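Local coordinates for protein GDP-mannose-dependent alpha-(1-6)-phosphatidylinositol monomannoside mannosyltransferase (Corynebacterium glutamicum, PDB 3OKC) that is a mannosyltransferase of the GT-B glycosyltransferase class, built from two Rossmann-like domains, at residues A[115-120]-A[142-147]. Numbering follows the deposited sequence.
Sequences ASTHGH and DVLTYI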
loop_
_atom_site.group_PDB
_atom_site.type_symbol
_atom_site.label_atom_id
_atom_site.label_comp_id
_atom_site.label_asym_id
_atom_site.label_seq_id
_atom_site.Cartn_x
_atom_site.Cartn_y
_atom_site.Cartn_z
ATOM N N ALA A 115 -17.541 -1.539 3.691
ATOM C CA ALA A 115 -16.945 -0.913 2.512
ATOM C C ALA A 115 -15.535 -0.419 2.838
ATOM O O ALA A 115 -15.310 0.194 3.892
ATOM C CB ALA A 115 -17.819 0.229 1.999
ATOM N N SER A 116 -14.590 -0.704 1.943
ATOM C CA SER A 116 -13.205 -0.275 2.133
ATOM C C SER A 116 -12.836 0.945 1.291
ATOM O O SER A 116 -13.070 0.976 0.085
ATOM C CB SER A 116 -12.229 -1.424 1.873
ATOM O OG SER A 116 -12.325 -2.421 2.884
ATOM N N THR A 117 -12.274 1.953 1.950
ATOM C CA THR A 117 -11.723 3.112 1.261
ATOM C C THR A 117 -10.224 2.944 1.094
ATOM O O THR A 117 -9.585 2.169 1.814
ATOM C CB THR A 117 -11.969 4.423 2.027
ATOM O OG1 THR A 117 -11.342 4.346 3.312
ATOM C CG2 THR A 117 -13.465 4.707 2.173
ATOM N N HIS A 118 -9.669 3.674 0.131
ATOM C CA HIS A 118 -8.234 3.697 -0.099
ATOM C C HIS A 118 -7.810 5.155 -0.277
ATOM O O HIS A 118 -7.975 5.959 0.647
ATOM C CB HIS A 118 -7.874 2.808 -1.298
ATOM C CG HIS A 118 -8.473 1.438 -1.216
ATOM N ND1 HIS A 118 -7.805 0.365 -0.667
ATOM C CD2 HIS A 118 -9.698 0.979 -1.566
ATOM C CE1 HIS A 118 -8.585 -0.701 -0.701
ATOM N NE2 HIS A 118 -9.740 -0.355 -1.238
ATOM N N GLY A 119 -7.301 5.506 -1.454
ATOM C CA GLY A 119 -6.860 6.874 -1.716
ATOM C C GLY A 119 -7.908 7.783 -2.338
ATOM O O GLY A 119 -7.963 8.972 -2.026
ATOM N N HIS A 120 -8.743 7.220 -3.207
ATOM C CA HIS A 120 -9.644 8.005 -4.055
ATOM C C HIS A 120 -10.710 8.810 -3.314
ATOM O O HIS A 120 -11.067 9.903 -3.748
ATOM C CB HIS A 120 -10.302 7.118 -5.126
ATOM C CG HIS A 120 -9.335 6.553 -6.122
ATOM N ND1 HIS A 120 -9.498 5.311 -6.697
ATOM C CD2 HIS A 120 -8.184 7.057 -6.634
ATOM C CE1 HIS A 120 -8.495 5.076 -7.526
ATOM N NE2 HIS A 120 -7.683 6.119 -7.505
ATOM N N ASP A 142 -22.441 -0.323 7.372
ATOM C CA ASP A 142 -22.263 -0.526 8.811
ATOM C C ASP A 142 -20.809 -0.330 9.252
ATOM O O ASP A 142 -20.551 0.185 10.342
ATOM C CB ASP A 142 -22.759 -1.921 9.215
ATOM C CG ASP A 142 -24.163 -2.218 8.695
ATOM O OD1 ASP A 142 -25.124 -1.537 9.118
ATOM O OD2 ASP A 142 -24.310 -3.132 7.858
ATOM N N VAL A 143 -19.867 -0.747 8.405
ATOM C CA VAL A 143 -18.436 -0.629 8.697
ATOM C C VAL A 143 -17.706 0.021 7.521
ATOM O O VAL A 143 -17.775 -0.464 6.388
ATOM C CB VAL A 143 -17.782 -2.010 9.030
ATOM C CG1 VAL A 143 -16.298 -1.848 9.347
ATOM C CG2 VAL A 143 -18.493 -2.700 10.195
ATOM N N LEU A 144 -17.018 1.125 7.800
ATOM C CA LEU A 144 -16.208 1.821 6.805
ATOM C C LEU A 144 -14.740 1.682 7.212
ATOM O O LEU A 144 -14.333 2.178 8.266
ATOM C CB LEU A 144 -16.633 3.296 6.722
ATOM C CG LEU A 144 -16.350 4.227 5.527
ATOM C CD1 LEU A 144 -14.908 4.753 5.524
ATOM C CD2 LEU A 144 -16.722 3.603 4.172
ATOM N N THR A 145 -13.959 0.978 6.397
ATOM C CA THR A 145 -12.534 0.805 6.674
ATOM C C THR A 145 -11.677 1.881 5.985
ATOM O O THR A 145 -12.049 2.413 4.934
ATOM C CB THR A 145 -12.007 -0.635 6.344
ATOM O OG1 THR A 145 -11.723 -0.756 4.945
ATOM C CG2 THR A 145 -13.004 -1.720 6.768
ATOM N N TYR A 146 -10.541 2.203 6.599
ATOM C CA TYR A 146 -9.639 3.230 6.092
ATOM C C TYR A 146 -8.190 2.782 6.255
ATOM O O TYR A 146 -7.871 2.019 7.172
ATOM C CB TYR A 146 -9.879 4.569 6.802
ATOM C CG TYR A 146 -9.677 4.530 8.302
ATOM C CD1 TYR A 146 -8.428 4.806 8.870
ATOM C CD2 TYR A 146 -10.736 4.225 9.156
ATOM C CE1 TYR A 146 -8.240 4.776 10.250
ATOM C CE2 TYR A 146 -10.560 4.187 10.534
ATOM C CZ TYR A 146 -9.311 4.462 11.075
ATOM O OH TYR A 146 -9.146 4.429 12.445
ATOM N N ILE A 147 -7.319 3.259 5.364
ATOM C CA ILE A 147 -5.913 2.838 5.357
ATOM C C ILE A 147 -5.035 3.600 6.361
ATOM O O ILE A 147 -4.076 3.034 6.894
ATOM C CB ILE A 147 -5.278 2.845 3.923
ATOM C CG1 ILE A 147 -5.111 4.273 3.390
ATOM C CG2 ILE A 147 -6.090 1.953 2.963
ATOM C CD1 ILE A 147 -4.232 4.388 2.155
HETATM O O HOH W 1 -9.547 0.339 4.016
HETATM O O HOH W 2 -8.534 5.151 3.159
#
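Ala115 and Thr145 join two neighbouring strands, 112-116 and 143-146, in the parallel sheet of the N-terminal Rossmann-like domain, where a mostly helical connection makes the beta-alpha-beta crossover. Ala115 N donates to Val143 O (2.9 Å), and Ala115 O accepts from Thr145 N (3.0 Å). Beyond the first strand's end one more rung runs from Thr117 N to Thr145 O.

That last carbonyl is gripped twice by the same residue. With Thr117 OG1 between its own backbone N and carbonyl carbon (chi1 61°), the hydroxyl donates in the carbonyl plane, on a lone pair of Thr145 O, at 2.6 Å, while the Thr117 amide comes from above that plane. On the sheet face of Ser116 and Thr145, Ser116 OG and Thr145 OG1 meet at 2.7 Å. Trp91 NE1 also bonds Ser116 OG, and Tyr24 lies against both residues; short hydroxyl side chains suit this face because they pair without bulk.

On the face of Ala115 and Leu144 the contact is apolar: methyl CG2 of Thr117 meets Leu144 CD1 at 3.6 Å, the side chains crossing at about a right angle, and Phe159 packs on both. Threonine thus serves as polar link and hydrophobic filler at once; Ala115 CB, 4.2 Å from Leu144 CD2, makes the loose contact its small size allows. Ile147, its CB toward the other segment, covers Thr117 O with CG2 at 3.7 Å; its side chain lies about 8 Å from bound GDP.

Past the end of strand 112-116 the chains spread and water bridges them: one joins Thr117 O to Thr145 OG1, another donates to Thr117 OG1 and His118 O and accepts from Ile147 N. Thr117 OG1 and water thus continue the polar pairing beyond regular strand bonding, and Thr117 O, His118 O and Ile147 N each keep a hydrogen-bond partner.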